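Local coordinates for putative gdp-fucose protein o-fucosyltransferase 1 (PDB 3ZY2) that is a putative member of the GDP-fucose protein O-fucosyltransferase family, of the GT-B clan, and holds guanosine-5'-diphosphate in its pocket, at residues L43-E48 with W126-V131; F63-V68 with V74-E79; Q265-Q270 with D290-E295. One frame throughout, in Å; residues are numbered along the deposited sequence.

Interaction 1 (L43-E48 with W126-V131)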
ATOM      1  N   LEU A  43       4.673 -18.304 -13.254  1.00 14.56           N
ATOM      2  CA  LEU A  43       4.860 -18.916 -11.943  1.00 14.79           C
ATOM      3  C   LEU A  43       6.009 -18.193 -11.219  1.00 15.19           C
ATOM      4  O   LEU A  43       7.084 -17.968 -11.792  1.00 16.91           O
ATOM      5  CB  LEU A  43       5.110 -20.418 -12.100  1.00 15.10           C
ATOM      6  CG  LEU A  43       3.907 -21.203 -12.636  1.00 15.25           C
ATOM      7  CD1 LEU A  43       4.355 -22.564 -13.175  1.00 15.77           C
ATOM      8  CD2 LEU A  43       2.852 -21.385 -11.549  1.00 15.02           C
ATOM      9  N   PRO A  44       5.785 -17.763  -9.959  1.00 14.68           N
ATOM     10  CA  PRO A  44       6.785 -16.954  -9.275  1.00 15.02           C
ATOM     11  C   PRO A  44       8.010 -17.758  -8.878  1.00 14.60           C
ATOM     12  O   PRO A  44       7.911 -18.976  -8.660  1.00 16.02           O
ATOM     13  CB  PRO A  44       6.054 -16.517  -8.004  1.00 15.34           C
ATOM     14  CG  PRO A  44       5.098 -17.635  -7.716  1.00 14.73           C
ATOM     15  CD  PRO A  44       4.633 -18.105  -9.100  1.00 14.58           C
ATOM     16  N   ASN A  45       9.159 -17.101  -8.792  1.00 13.40           N
ATOM     17  CA  ASN A  45      10.249 -17.658  -7.990  1.00 13.91           C
ATOM     18  C   ASN A  45       9.870 -17.448  -6.542  1.00 12.92           C
ATOM     19  O   ASN A  45       9.415 -16.346  -6.145  1.00 13.79           O
ATOM     20  CB  ASN A  45      11.548 -16.927  -8.263  1.00 13.81           C
ATOM     21  CG  ASN A  45      12.114 -17.228  -9.639  1.00 15.93           C
ATOM     22  OD1 ASN A  45      11.973 -18.349 -10.179  1.00 17.69           O
ATOM     23  ND2 ASN A  45      12.785 -16.234 -10.207  1.00 15.99           N
ATOM     24  N   PHE A  46      10.004 -18.499  -5.743  1.00 11.83           N
ATOM     25  CA  PHE A  46       9.899 -18.308  -4.291  1.00 12.12           C
ATOM     26  C   PHE A  46      11.188 -17.762  -3.722  1.00 13.20           C
ATOM     27  O   PHE A  46      12.187 -17.718  -4.413  1.00 14.07           O
ATOM     28  CB  PHE A  46       9.473 -19.619  -3.613  1.00 12.24           C
ATOM     29  CG  PHE A  46       8.082 -20.036  -4.000  1.00 10.99           C
ATOM     30  CD1 PHE A  46       6.994 -19.384  -3.414  1.00 12.33           C
ATOM     31  CD2 PHE A  46       7.859 -21.044  -4.951  1.00 12.33           C
ATOM     32  CE1 PHE A  46       5.660 -19.733  -3.754  1.00 14.42           C
ATOM     33  CE2 PHE A  46       6.506 -21.390  -5.300  1.00 12.75           C
ATOM     34  CZ  PHE A  46       5.436 -20.734  -4.689  1.00 13.94           C
ATOM     35  N   ILE A  47      11.144 -17.313  -2.480  1.00 12.87           N
ATOM     36  CA  ILE A  47      12.246 -16.555  -1.928  1.00 13.46           C
ATOM     37  C   ILE A  47      12.680 -17.151  -0.605  1.00 13.89           C
ATOM     38  O   ILE A  47      11.857 -17.403   0.269  1.00 13.62           O
ATOM     39  CB  ILE A  47      11.840 -15.076  -1.757  1.00 13.24           C
ATOM     40  CG1 ILE A  47      11.416 -14.470  -3.109  1.00 15.01           C
ATOM     41  CG2 ILE A  47      13.023 -14.273  -1.210  1.00 15.39           C
ATOM     42  CD1 ILE A  47      10.930 -13.029  -3.051  1.00 16.84           C
ATOM     43  N   GLU A  48      13.995 -17.362  -0.467  1.00 14.51           N
ATOM     44  CA  GLU A  48      14.622 -17.843   0.771  1.00 15.79           C
ATOM     45  C   GLU A  48      15.518 -16.768   1.329  1.00 17.53           C
ATOM     46  O   GLU A  48      16.270 -16.149   0.584  1.00 17.46           O
ATOM     47  CB  GLU A  48      15.445 -19.099   0.495  1.00 16.69           C
ATOM     48  CG  GLU A  48      14.598 -20.344   0.299  1.00 16.45           C
ATOM     49  CD  GLU A  48      15.431 -21.575   0.048  1.00 19.50           C
ATOM     50  OE1 GLU A  48      16.685 -21.519   0.079  1.00 19.92           O
ATOM     51  OE2 GLU A  48      14.850 -22.628  -0.204  1.00 17.97           O
ATOM     52  N   TRP A 126      13.537  -8.795  -8.987  1.00 21.81           N
ATOM     53  CA  TRP A 126      13.459  -8.324 -10.367  1.00 22.26           C
ATOM     54  C   TRP A 126      14.835  -8.328 -11.036  1.00 23.81           C
ATOM     55  O   TRP A 126      14.918  -8.607 -12.231  1.00 23.87           O
ATOM     56  CB  TRP A 126      12.759  -6.968 -10.437  1.00 22.33           C
ATOM     57  CG  TRP A 126      11.316  -7.039  -9.967  1.00 20.77           C
ATOM     58  CD1 TRP A 126      10.817  -6.558  -8.782  1.00 20.57           C
ATOM     59  CD2 TRP A 126      10.198  -7.653 -10.649  1.00 19.92           C
ATOM     60  NE1 TRP A 126       9.466  -6.806  -8.697  1.00 19.38           N
ATOM     61  CE2 TRP A 126       9.057  -7.482  -9.821  1.00 19.64           C
ATOM     62  CE3 TRP A 126      10.046  -8.326 -11.871  1.00 20.25           C
ATOM     63  CZ2 TRP A 126       7.785  -7.950 -10.176  1.00 18.66           C
ATOM     64  CZ3 TRP A 126       8.764  -8.785 -12.230  1.00 19.59           C
ATOM     65  CH2 TRP A 126       7.656  -8.606 -11.373  1.00 20.56           C
ATOM     66  N   ASP A 127      15.900  -8.070 -10.263  1.00 24.98           N
ATOM     67  CA  ASP A 127      17.283  -8.171 -10.767  1.00 27.51           C
ATOM     68  C   ASP A 127      17.551  -9.563 -11.326  1.00 28.01           C
ATOM     69  O   ASP A 127      18.180  -9.706 -12.383  1.00 29.00           O
ATOM     70  CB  ASP A 127      18.310  -7.894  -9.659  1.00 28.24           C
ATOM     71  CG  ASP A 127      18.605  -6.418  -9.466  1.00 31.20           C
ATOM     72  OD1 ASP A 127      18.138  -5.579 -10.268  1.00 32.05           O
ATOM     73  OD2 ASP A 127      19.351  -6.113  -8.497  1.00 33.88           O
ATOM     74  N   GLN A 128      17.067 -10.580 -10.612  1.00 27.53           N
ATOM     75  CA  GLN A 128      17.292 -11.989 -10.976  1.00 28.17           C
ATOM     76  C   GLN A 128      16.825 -12.303 -12.392  1.00 27.67           C
ATOM     77  O   GLN A 128      17.432 -13.124 -13.086  1.00 28.37           O
ATOM     78  CB  GLN A 128      16.632 -12.934  -9.966  1.00 28.10           C
ATOM     79  CG  GLN A 128      16.318 -14.376 -10.475  1.00 31.71           C
ATOM     80  CD  GLN A 128      17.545 -15.180 -10.898  1.00 36.67           C
ATOM     81  OE1 GLN A 128      18.676 -14.903 -10.484  1.00 39.09           O
ATOM     82  NE2 GLN A 128      17.321 -16.189 -11.740  1.00 37.34           N
ATOM     83  N   ILE A 129      15.751 -11.645 -12.811  1.00 26.61           N
ATOM     84  CA  ILE A 129      15.220 -11.837 -14.150  1.00 26.21           C
ATOM     85  C   ILE A 129      15.504 -10.639 -15.055  1.00 26.91           C
ATOM     86  O   ILE A 129      14.879 -10.483 -16.104  1.00 26.99           O
ATOM     87  CB  ILE A 129      13.715 -12.257 -14.131  1.00 24.78           C
ATOM     88  CG1 ILE A 129      12.831 -11.203 -13.446  1.00 24.98           C
ATOM     89  CG2 ILE A 129      13.562 -13.645 -13.509  1.00 24.64           C
ATOM     90  CD1 ILE A 129      11.324 -11.387 -13.717  1.00 24.85           C
ATOM     91  N   ASP A 130      16.459  -9.800 -14.639  1.00 27.15           N
ATOM     92  CA  ASP A 130      16.947  -8.686 -15.463  1.00 28.43           C
ATOM     93  C   ASP A 130      15.833  -7.733 -15.899  1.00 27.67           C
ATOM     94  O   ASP A 130      15.835  -7.233 -17.035  1.00 27.99           O
ATOM     95  CB  ASP A 130      17.733  -9.223 -16.684  1.00 29.84           C
ATOM     96  CG  ASP A 130      18.978 -10.011 -16.283  1.00 33.78           C
ATOM     97  OD1 ASP A 130      19.759  -9.518 -15.431  1.00 37.69           O
ATOM     98  OD2 ASP A 130      19.185 -11.123 -16.829  1.00 37.17           O
ATOM     99  N   VAL A 131      14.899  -7.469 -14.977  1.00 26.06           N
ATOM    100  CA  VAL A 131      13.757  -6.577 -15.229  1.00 25.94           C
ATOM    101  C   VAL A 131      13.948  -5.253 -14.493  1.00 26.41           C
ATOM    102  O   VAL A 131      14.254  -5.244 -13.300  1.00 26.88           O
ATOM    103  CB  VAL A 131      12.388  -7.242 -14.834  1.00 25.21           C
ATOM    104  CG1 VAL A 131      11.243  -6.212 -14.764  1.00 24.45           C
ATOM    105  CG2 VAL A 131      12.036  -8.365 -15.812  1.00 24.21           C
TER
HETATM  106  O   HOH W   1      14.460 -16.859 -12.766  1.00 22.99           O

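Interaction 2 (F63-V68 with V74-E79)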
ATOM      1  N   PHE A  63       7.200 -27.444  -6.719  1.00 12.43           N
ATOM      2  CA  PHE A  63       5.860 -27.941  -7.073  1.00 13.04           C
ATOM      3  C   PHE A  63       5.769 -28.379  -8.530  1.00 14.33           C
ATOM      4  O   PHE A  63       6.607 -28.009  -9.361  1.00 16.66           O
ATOM      5  CB  PHE A  63       4.839 -26.830  -6.845  1.00 12.06           C
ATOM      6  CG  PHE A  63       4.693 -26.391  -5.420  1.00 10.99           C
ATOM      7  CD1 PHE A  63       4.235 -27.270  -4.466  1.00 11.50           C
ATOM      8  CD2 PHE A  63       4.958 -25.079  -5.056  1.00 12.19           C
ATOM      9  CE1 PHE A  63       4.052 -26.866  -3.148  1.00 12.12           C
ATOM     10  CE2 PHE A  63       4.772 -24.656  -3.737  1.00 11.66           C
ATOM     11  CZ  PHE A  63       4.313 -25.556  -2.782  1.00 11.12           C
ATOM     12  N   GLN A  64       4.728 -29.145  -8.859  1.00 14.29           N
ATOM     13  CA  GLN A  64       4.574 -29.700 -10.226  1.00 15.06           C
ATOM     14  C   GLN A  64       3.775 -28.757 -11.110  1.00 15.30           C
ATOM     15  O   GLN A  64       2.649 -28.414 -10.798  1.00 15.68           O
ATOM     16  CB  GLN A  64       3.929 -31.098 -10.189  1.00 15.36           C
ATOM     17  CG  GLN A  64       4.818 -32.093  -9.488  1.00 17.44           C
ATOM     18  CD  GLN A  64       4.312 -33.509  -9.536  1.00 18.75           C
ATOM     19  OE1 GLN A  64       3.656 -33.929 -10.496  1.00 19.86           O
ATOM     20  NE2 GLN A  64       4.606 -34.268  -8.472  1.00 18.71           N
ATOM     21  N   VAL A  65       4.382 -28.333 -12.220  1.00 15.37           N
ATOM     22  CA  VAL A  65       3.713 -27.443 -13.164  1.00 16.85           C
ATOM     23  C   VAL A  65       2.433 -28.078 -13.715  1.00 17.61           C
ATOM     24  O   VAL A  65       1.394 -27.414 -13.795  1.00 18.28           O
ATOM     25  CB  VAL A  65       4.662 -27.014 -14.296  1.00 16.54           C
ATOM     26  CG1 VAL A  65       3.899 -26.203 -15.356  1.00 18.85           C
ATOM     27  CG2 VAL A  65       5.833 -26.213 -13.729  1.00 17.85           C
ATOM     28  N   GLY A  66       2.488 -29.368 -14.052  1.00 18.16           N
ATOM     29  CA  GLY A  66       1.316 -30.073 -14.575  1.00 19.86           C
ATOM     30  C   GLY A  66       0.085 -29.982 -13.694  1.00 19.51           C
ATOM     31  O   GLY A  66      -1.037 -29.818 -14.192  1.00 21.80           O
ATOM     32  N   THR A  67       0.292 -30.044 -12.386  1.00 17.89           N
ATOM     33  CA  THR A  67      -0.815 -30.022 -11.453  1.00 17.60           C
ATOM     34  C   THR A  67      -1.428 -28.627 -11.294  1.00 16.72           C
ATOM     35  O   THR A  67      -2.643 -28.485 -11.305  1.00 17.47           O
ATOM     36  CB  THR A  67      -0.406 -30.627 -10.109  1.00 17.19           C
ATOM     37  OG1 THR A  67       0.060 -31.974 -10.334  1.00 20.92           O
ATOM     38  CG2 THR A  67      -1.602 -30.694  -9.178  1.00 17.94           C
ATOM     39  N   VAL A  68      -0.589 -27.602 -11.189  1.00 15.86           N
ATOM     40  CA  VAL A  68      -1.117 -26.256 -11.041  1.00 16.10           C
ATOM     41  C   VAL A  68      -1.863 -25.796 -12.301  1.00 16.88           C
ATOM     42  O   VAL A  68      -2.849 -25.064 -12.205  1.00 17.42           O
ATOM     43  CB  VAL A  68      -0.033 -25.264 -10.559  1.00 14.90           C
ATOM     44  CG1 VAL A  68       0.939 -24.867 -11.675  1.00 17.02           C
ATOM     45  CG2 VAL A  68      -0.690 -24.024  -9.975  1.00 16.24           C
ATOM     46  N   VAL A  74      -0.789 -21.356 -16.872  1.00 18.98           N
ATOM     47  CA  VAL A  74       0.471 -20.956 -16.277  1.00 19.24           C
ATOM     48  C   VAL A  74       1.629 -21.158 -17.253  1.00 19.49           C
ATOM     49  O   VAL A  74       1.519 -21.961 -18.200  1.00 21.62           O
ATOM     50  CB  VAL A  74       0.769 -21.792 -14.991  1.00 17.08           C
ATOM     51  CG1 VAL A  74      -0.251 -21.506 -13.886  1.00 18.86           C
ATOM     52  CG2 VAL A  74       0.848 -23.294 -15.306  1.00 18.61           C
ATOM     53  N   VAL A  75       2.715 -20.413 -17.033  1.00 19.57           N
ATOM     54  CA  VAL A  75       4.012 -20.680 -17.669  1.00 19.87           C
ATOM     55  C   VAL A  75       5.114 -20.558 -16.621  1.00 19.25           C
ATOM     56  O   VAL A  75       4.997 -19.764 -15.679  1.00 18.24           O
ATOM     57  CB  VAL A  75       4.341 -19.727 -18.853  1.00 21.10           C
ATOM     58  CG1 VAL A  75       3.508 -20.079 -20.078  1.00 23.48           C
ATOM     59  CG2 VAL A  75       4.239 -18.238 -18.435  1.00 21.68           C
ATOM     60  N   THR A  76       6.171 -21.339 -16.770  1.00 18.58           N
ATOM     61  CA  THR A  76       7.320 -21.190 -15.876  1.00 18.44           C
ATOM     62  C   THR A  76       8.008 -19.842 -16.089  1.00 18.43           C
ATOM     63  O   THR A  76       7.873 -19.219 -17.152  1.00 18.68           O
ATOM     64  CB  THR A  76       8.360 -22.299 -16.082  1.00 18.43           C
ATOM     65  OG1 THR A  76       8.861 -22.246 -17.431  1.00 21.31           O
ATOM     66  CG2 THR A  76       7.759 -23.685 -15.805  1.00 20.19           C
ATOM     67  N   MET A  77       8.736 -19.386 -15.075  1.00 18.74           N
ATOM     68  CA  MET A  77       9.559 -18.183 -15.186  1.00 19.08           C
ATOM     69  C   MET A  77      10.597 -18.340 -16.308  1.00 20.68           C
ATOM     70  O   MET A  77      10.856 -17.381 -17.044  1.00 21.40           O
ATOM     71  CB  MET A  77      10.238 -17.859 -13.844  1.00 18.62           C
ATOM     72  CG  MET A  77      11.003 -16.529 -13.856  1.00 18.16           C
ATOM     73  SD  MET A  77       9.945 -15.099 -14.029  1.00 19.30           S
ATOM     74  CE  MET A  77       9.188 -15.100 -12.410  1.00 18.01           C
ATOM     75  N   GLN A  78      11.172 -19.536 -16.443  1.00 21.97           N
ATOM     76  CA  GLN A  78      12.161 -19.805 -17.490  1.00 23.32           C
ATOM     77  C   GLN A  78      11.555 -19.628 -18.889  1.00 24.07           C
ATOM     78  O   GLN A  78      12.160 -18.958 -19.745  1.00 24.74           O
ATOM     79  CB  GLN A  78      12.814 -21.193 -17.318  1.00 24.50           C
ATOM     80  CG  GLN A  78      13.668 -21.641 -18.505  1.00 29.32           C
ATOM     81  CD  GLN A  78      14.518 -22.881 -18.248  1.00 33.98           C
ATOM     82  OE1 GLN A  78      14.262 -23.670 -17.333  1.00 37.50           O
ATOM     83  NE2 GLN A  78      15.545 -23.060 -19.078  1.00 37.65           N
ATOM     84  N   GLU A  79      10.372 -20.207 -19.117  1.00 23.86           N
ATOM     85  CA  GLU A  79       9.697 -20.034 -20.410  1.00 24.69           C
ATOM     86  C   GLU A  79       9.342 -18.567 -20.648  1.00 24.24           C
ATOM     87  O   GLU A  79       9.550 -18.033 -21.741  1.00 24.62           O
ATOM     88  CB  GLU A  79       8.457 -20.931 -20.568  1.00 25.26           C
ATOM     89  CG  GLU A  79       7.725 -20.686 -21.904  1.00 29.17           C
ATOM     90  CD  GLU A  79       6.611 -21.680 -22.254  1.00 33.27           C
ATOM     91  OE1 GLU A  79       6.384 -22.663 -21.519  1.00 34.97           O
ATOM     92  OE2 GLU A  79       5.965 -21.471 -23.312  1.00 36.77           O
TER

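Interaction 3 (Q265-Q270 with D290-E295)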
ATOM      1  N   GLN A 265       5.885 -28.015  28.352  1.00 25.08           N
ATOM      2  CA  GLN A 265       5.001 -28.935  29.076  1.00 25.85           C
ATOM      3  C   GLN A 265       3.736 -29.275  28.277  1.00 24.17           C
ATOM      4  O   GLN A 265       3.350 -30.449  28.187  1.00 23.63           O
ATOM      5  CB  GLN A 265       4.609 -28.333  30.442  1.00 27.86           C
ATOM      6  CG  GLN A 265       5.781 -27.725  31.251  1.00 33.05           C
ATOM      7  CD  GLN A 265       6.043 -26.239  30.952  1.00 34.93           C
ATOM      8  OE1 GLN A 265       6.852 -25.890  30.082  1.00 32.55           O
ATOM      9  NE2 GLN A 265       5.370 -25.359  31.702  1.00 39.07           N
ATOM     10  N   GLN A 266       3.112 -28.245  27.694  1.00 23.99           N
ATOM     11  CA  GLN A 266       1.872 -28.375  26.930  1.00 23.44           C
ATOM     12  C   GLN A 266       2.142 -29.172  25.637  1.00 22.06           C
ATOM     13  O   GLN A 266       1.356 -30.036  25.267  1.00 21.23           O
ATOM     14  CB  GLN A 266       1.263 -26.980  26.615  1.00 24.59           C
ATOM     15  CG  GLN A 266       0.556 -26.301  27.837  1.00 29.01           C
ATOM     16  CD  GLN A 266       0.274 -24.764  27.721  1.00 30.24           C
ATOM     17  OE1 GLN A 266       0.788 -24.054  26.848  1.00 30.27           O
ATOM     18  NE2 GLN A 266      -0.541 -24.257  28.651  1.00 34.99           N
ATOM     19  N   ILE A 267       3.267 -28.892  24.980  1.00 21.47           N
ATOM     20  CA  ILE A 267       3.655 -29.635  23.773  1.00 19.76           C
ATOM     21  C   ILE A 267       3.785 -31.128  24.079  1.00 19.89           C
ATOM     22  O   ILE A 267       3.221 -31.962  23.376  1.00 18.77           O
ATOM     23  CB  ILE A 267       4.966 -29.095  23.178  1.00 19.50           C
ATOM     24  CG1 ILE A 267       4.717 -27.700  22.594  1.00 19.95           C
ATOM     25  CG2 ILE A 267       5.521 -30.063  22.079  1.00 18.26           C
ATOM     26  CD1 ILE A 267       5.954 -26.918  22.258  1.00 22.98           C
ATOM     27  N   LEU A 268       4.490 -31.442  25.164  1.00 19.95           N
ATOM     28  CA  LEU A 268       4.722 -32.831  25.533  1.00 20.39           C
ATOM     29  C   LEU A 268       3.422 -33.537  25.883  1.00 20.06           C
ATOM     30  O   LEU A 268       3.162 -34.642  25.405  1.00 19.81           O
ATOM     31  CB  LEU A 268       5.743 -32.926  26.679  1.00 21.26           C
ATOM     32  CG  LEU A 268       7.171 -32.468  26.346  1.00 22.36           C
ATOM     33  CD1 LEU A 268       8.007 -32.387  27.587  1.00 24.21           C
ATOM     34  CD2 LEU A 268       7.827 -33.396  25.365  1.00 21.75           C
ATOM     35  N   GLU A 269       2.597 -32.891  26.715  1.00 20.08           N
ATOM     36  CA  GLU A 269       1.324 -33.478  27.125  1.00 21.30           C
ATOM     37  C   GLU A 269       0.458 -33.787  25.909  1.00 19.71           C
ATOM     38  O   GLU A 269      -0.119 -34.870  25.811  1.00 19.84           O
ATOM     39  CB  GLU A 269       0.569 -32.534  28.073  1.00 21.80           C
ATOM     40  CG  GLU A 269      -0.821 -33.070  28.457  1.00 26.12           C
ATOM     41  CD  GLU A 269      -1.513 -32.287  29.559  1.00 30.14           C
ATOM     42  OE1 GLU A 269      -0.959 -31.271  30.037  1.00 32.85           O
ATOM     43  OE2 GLU A 269      -2.631 -32.708  29.933  1.00 28.96           O
ATOM     44  N   GLN A 270       0.394 -32.846  24.972  1.00 18.94           N
ATOM     45  CA  GLN A 270      -0.480 -33.007  23.819  1.00 18.16           C
ATOM     46  C   GLN A 270       0.041 -34.042  22.811  1.00 16.88           C
ATOM     47  O   GLN A 270      -0.743 -34.811  22.258  1.00 16.36           O
ATOM     48  CB  GLN A 270      -0.775 -31.646  23.185  1.00 18.15           C
ATOM     49  CG  GLN A 270      -1.660 -30.791  24.095  1.00 20.31           C
ATOM     50  CD  GLN A 270      -1.686 -29.335  23.721  1.00 23.12           C
ATOM     51  OE1 GLN A 270      -1.310 -28.460  24.517  1.00 27.45           O
ATOM     52  NE2 GLN A 270      -2.172 -29.050  22.528  1.00 19.46           N
ATOM     53  N   ASP A 290      13.901 -25.466  17.885  1.00 20.41           N
ATOM     54  CA  ASP A 290      14.071 -26.509  18.905  1.00 19.86           C
ATOM     55  C   ASP A 290      13.127 -27.682  18.611  1.00 19.06           C
ATOM     56  O   ASP A 290      11.909 -27.594  18.858  1.00 18.93           O
ATOM     57  CB  ASP A 290      13.756 -25.923  20.287  1.00 20.84           C
ATOM     58  CG  ASP A 290      13.924 -26.923  21.422  1.00 22.79           C
ATOM     59  OD1 ASP A 290      14.403 -28.060  21.198  1.00 22.96           O
ATOM     60  OD2 ASP A 290      13.588 -26.542  22.575  1.00 25.30           O
ATOM     61  N   HIS A 291      13.688 -28.765  18.065  1.00 17.28           N
ATOM     62  CA  HIS A 291      12.899 -29.984  17.766  1.00 16.88           C
ATOM     63  C   HIS A 291      12.498 -30.786  19.007  1.00 17.13           C
ATOM     64  O   HIS A 291      11.670 -31.695  18.920  1.00 16.91           O
ATOM     65  CB  HIS A 291      13.633 -30.916  16.790  1.00 16.27           C
ATOM     66  CG  HIS A 291      13.956 -30.280  15.471  1.00 15.09           C
ATOM     67  ND1 HIS A 291      13.298 -30.589  14.300  1.00 16.11           N
ATOM     68  CD2 HIS A 291      14.882 -29.346  15.148  1.00 16.04           C
ATOM     69  CE1 HIS A 291      13.800 -29.859  13.314  1.00 13.19           C
ATOM     70  NE2 HIS A 291      14.757 -29.096  13.805  1.00 19.24           N
ATOM     71  N   MET A 292      13.092 -30.477  20.153  1.00 18.84           N
ATOM     72  CA  MET A 292      12.721 -31.114  21.407  1.00 19.89           C
ATOM     73  C   MET A 292      12.803 -32.644  21.360  1.00 20.44           C
ATOM     74  O   MET A 292      12.048 -33.303  22.056  1.00 20.87           O
ATOM     75  CB  MET A 292      11.302 -30.698  21.826  1.00 20.34           C
ATOM     76  CG  MET A 292      11.160 -29.231  22.228  1.00 21.00           C
ATOM     77  SD  MET A 292       9.441 -28.821  22.596  1.00 22.20           S
ATOM     78  CE  MET A 292       9.191 -29.813  24.077  1.00 23.90           C
ATOM     79  N   ILE A 293      13.727 -33.192  20.561  1.00 19.89           N
ATOM     80  CA  ILE A 293      13.802 -34.650  20.356  1.00 20.38           C
ATOM     81  C   ILE A 293      14.037 -35.403  21.657  1.00 20.41           C
ATOM     82  O   ILE A 293      13.306 -36.344  21.964  1.00 20.04           O
ATOM     83  CB  ILE A 293      14.850 -35.071  19.265  1.00 20.13           C
ATOM     84  CG1 ILE A 293      14.476 -34.514  17.896  1.00 20.48           C
ATOM     85  CG2 ILE A 293      15.004 -36.603  19.165  1.00 20.43           C
ATOM     86  CD1 ILE A 293      13.136 -35.008  17.337  1.00 19.11           C
ATOM     87  N   ASP A 294      15.040 -34.993  22.428  1.00 21.75           N
ATOM     88  CA  ASP A 294      15.315 -35.704  23.677  1.00 23.24           C
ATOM     89  C   ASP A 294      14.158 -35.595  24.655  1.00 22.92           C
ATOM     90  O   ASP A 294      13.790 -36.597  25.290  1.00 23.71           O
ATOM     91  CB  ASP A 294      16.616 -35.224  24.314  1.00 25.32           C
ATOM     92  CG  ASP A 294      17.847 -35.657  23.532  1.00 27.44           C
ATOM     93  OD1 ASP A 294      17.733 -36.497  22.616  1.00 29.56           O
ATOM     94  OD2 ASP A 294      18.951 -35.172  23.849  1.00 31.49           O
ATOM     95  N   GLU A 295      13.570 -34.396  24.766  1.00 22.96           N
ATOM     96  CA  GLU A 295      12.435 -34.187  25.677  1.00 23.41           C
ATOM     97  C   GLU A 295      11.213 -35.011  25.245  1.00 21.75           C
ATOM     98  O   GLU A 295      10.542 -35.637  26.070  1.00 22.03           O
ATOM     99  CB  GLU A 295      12.057 -32.699  25.798  1.00 24.34           C
ATOM    100  CG  GLU A 295      13.123 -31.797  26.422  1.00 28.69           C
ATOM    101  CD  GLU A 295      14.085 -31.189  25.403  1.00 34.69           C
ATOM    102  OE1 GLU A 295      14.279 -31.745  24.293  1.00 34.00           O
ATOM    103  OE2 GLU A 295      14.665 -30.130  25.726  1.00 37.97           O
TER

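Interaction 1 (L43-E48 with W126-V131)
Where the chain leaves the end of helix 122-128, Gln-128 and Ile-129 meet the side chain of Asn-45, in the same segment as the short strand 46-48. The Asn-45 amide nitrogen makes both direct contacts: ND2 of Asn-45 lies 4.0 Å from CG of Gln-128 and 4.3 Å from CG2 of Ile-129, so the amide nitrogen rests against aliphatic carbon. The two amides do not bond to each other. A water sits between them, accepting from ND2 of Asn-45 at 3.1 Å and from NE2 of Gln-128 at 3.1 Å, and joins the buried asparagine to the exposed glutamine. Gln-128 sets off with CG anti to its backbone N (chi1 158°), which lays CG beside the asparagine, and the bend at chi2 (62°) then carries the amide round to the water. The two side chains cross at about a right angle, their amide planes 66° apart.

A Schellman motif ends the helix at this point. Asp-130, with positive phi, is its C-prime residue; N of Val-131 bonds to O of Trp-126 at 3.0 Å, and N of Asp-130 to O of Asp-127 at 2.8 Å. Within this turn Ile-129 faces Asn-45 and also touches Met-77 and Thr-81 of helix 77-88. A second tie between the same two regions comes from Tyr-125, whose hydroxyl is hydrogen-bonded to the backbone N of Asn-45, while Met-56 of strand 55-57 packs on both Asn-45 and Gln-128.

Interaction 2 (F63-V68 with V74-E79)
Helix 65-68 packs across the edge strand 74-75 of the six-stranded parallel sheet through three apolar side chains and one threonine methyl. Val-74 presents both its methyls to Val-68: CG1 of Val-68 lies 4.0 Å from CG2 of Val-74 and 4.2 Å from CG1 of Val-74. One turn earlier on the helix, Val-65 spans two partners, its CG1 4.2 Å from CG2 of Val-74 and its CG2 3.8 Å from CG2 of Thr-76, whose side chain it crosses at about a right angle.

Thr-76 does two jobs, since it is also the N-cap of helix 77-88. Its OG1 sits between the backbone N and the carbonyl carbon (chi1 61°) and accepts from N of Glu-79 at 3.0 Å with an N-H...O angle of 162°. That capping bond fixes the rotation of the side chain and leaves the methyl turned to Val-65. Phe-59 of helix 59-62 packs on Val-65 and Val-68, and Glu-60 touches Val-65 and Thr-76. Val-75 points the other way, packing on Thr-40 and Val-42 of the adjacent strand 40-42.

Interaction 3 (Q265-Q270 with D290-E295)
Met-292 starts with CG anti to its carbonyl carbon and runs on extended through chi2, which carries SD to Ile-267 on helix 264-278, and the bend at chi3 (67°) swings CE over toward Leu-268. The sulfur lies 4.0 Å from CD1 of Ile-267 and 4.1 Å from CG2 of Ile-267, so both ends of the branched side chain touch it. The terminal methyl turns to Leu-268, CE of Met-292 being 4.0 Å from CG and from CD2 of Leu-268. These are apolar contacts between consecutive helix residues and the methionine thioether. Leu-268 reaches further with its CD2, which lies 3.6 Å from the backbone O of Glu-295 and 4.3 Å from CB of Glu-295. The glutamate CB is directed at the leucine, but its carboxylate end leads off the other way.

The backbone that carries Met-292 is shaped by an Asx turn. OD1 of Asp-290 accepts from N of Met-292 at 2.9 Å, with a bent N-H...O angle of 140° and the donor 49° out of the carboxylate plane. Met-292 itself has positive phi and occupies the N-cap position, immediately before helix 293-300.

The side chain of Met-292 is about 12 Å from the bound guanosine-5'-diphosphate, so the contact stands apart from that pocket. Leu-218 of strand 213-218, in the five-stranded parallel sheet, touches both Ile-267 and Met-292, while Leu-268 packs also on Ile-296 and Ala-299 of helix 293-300, so that helices 264-278 and 293-300 meet beside the sheet.

In the fold
From the N terminus, residues 43-48 come first, followed by 63-68 and 74-79, whose contact, interaction 2, closes a loop of five residues. Interaction 1 closes only at 126-131, so interaction 2 is nested inside its loop. The two touch: Leu-43 is joined to Val-75 by a probable backbone hydrogen bond, and Met-77 packs against Leu-43 and Ile-129. Together they tie helices and loops around one edge of the six-stranded parallel sheet. Interaction 3 follows in series, 290-295 closing a 19-residue loop begun at 265-270 and linking helices flanking the five-stranded sheet. Its centre is about 38 Å from that of interaction 1, on the opposite side of the chain's centre, consistent with the two Rossmann-like halves of a GT-B fold.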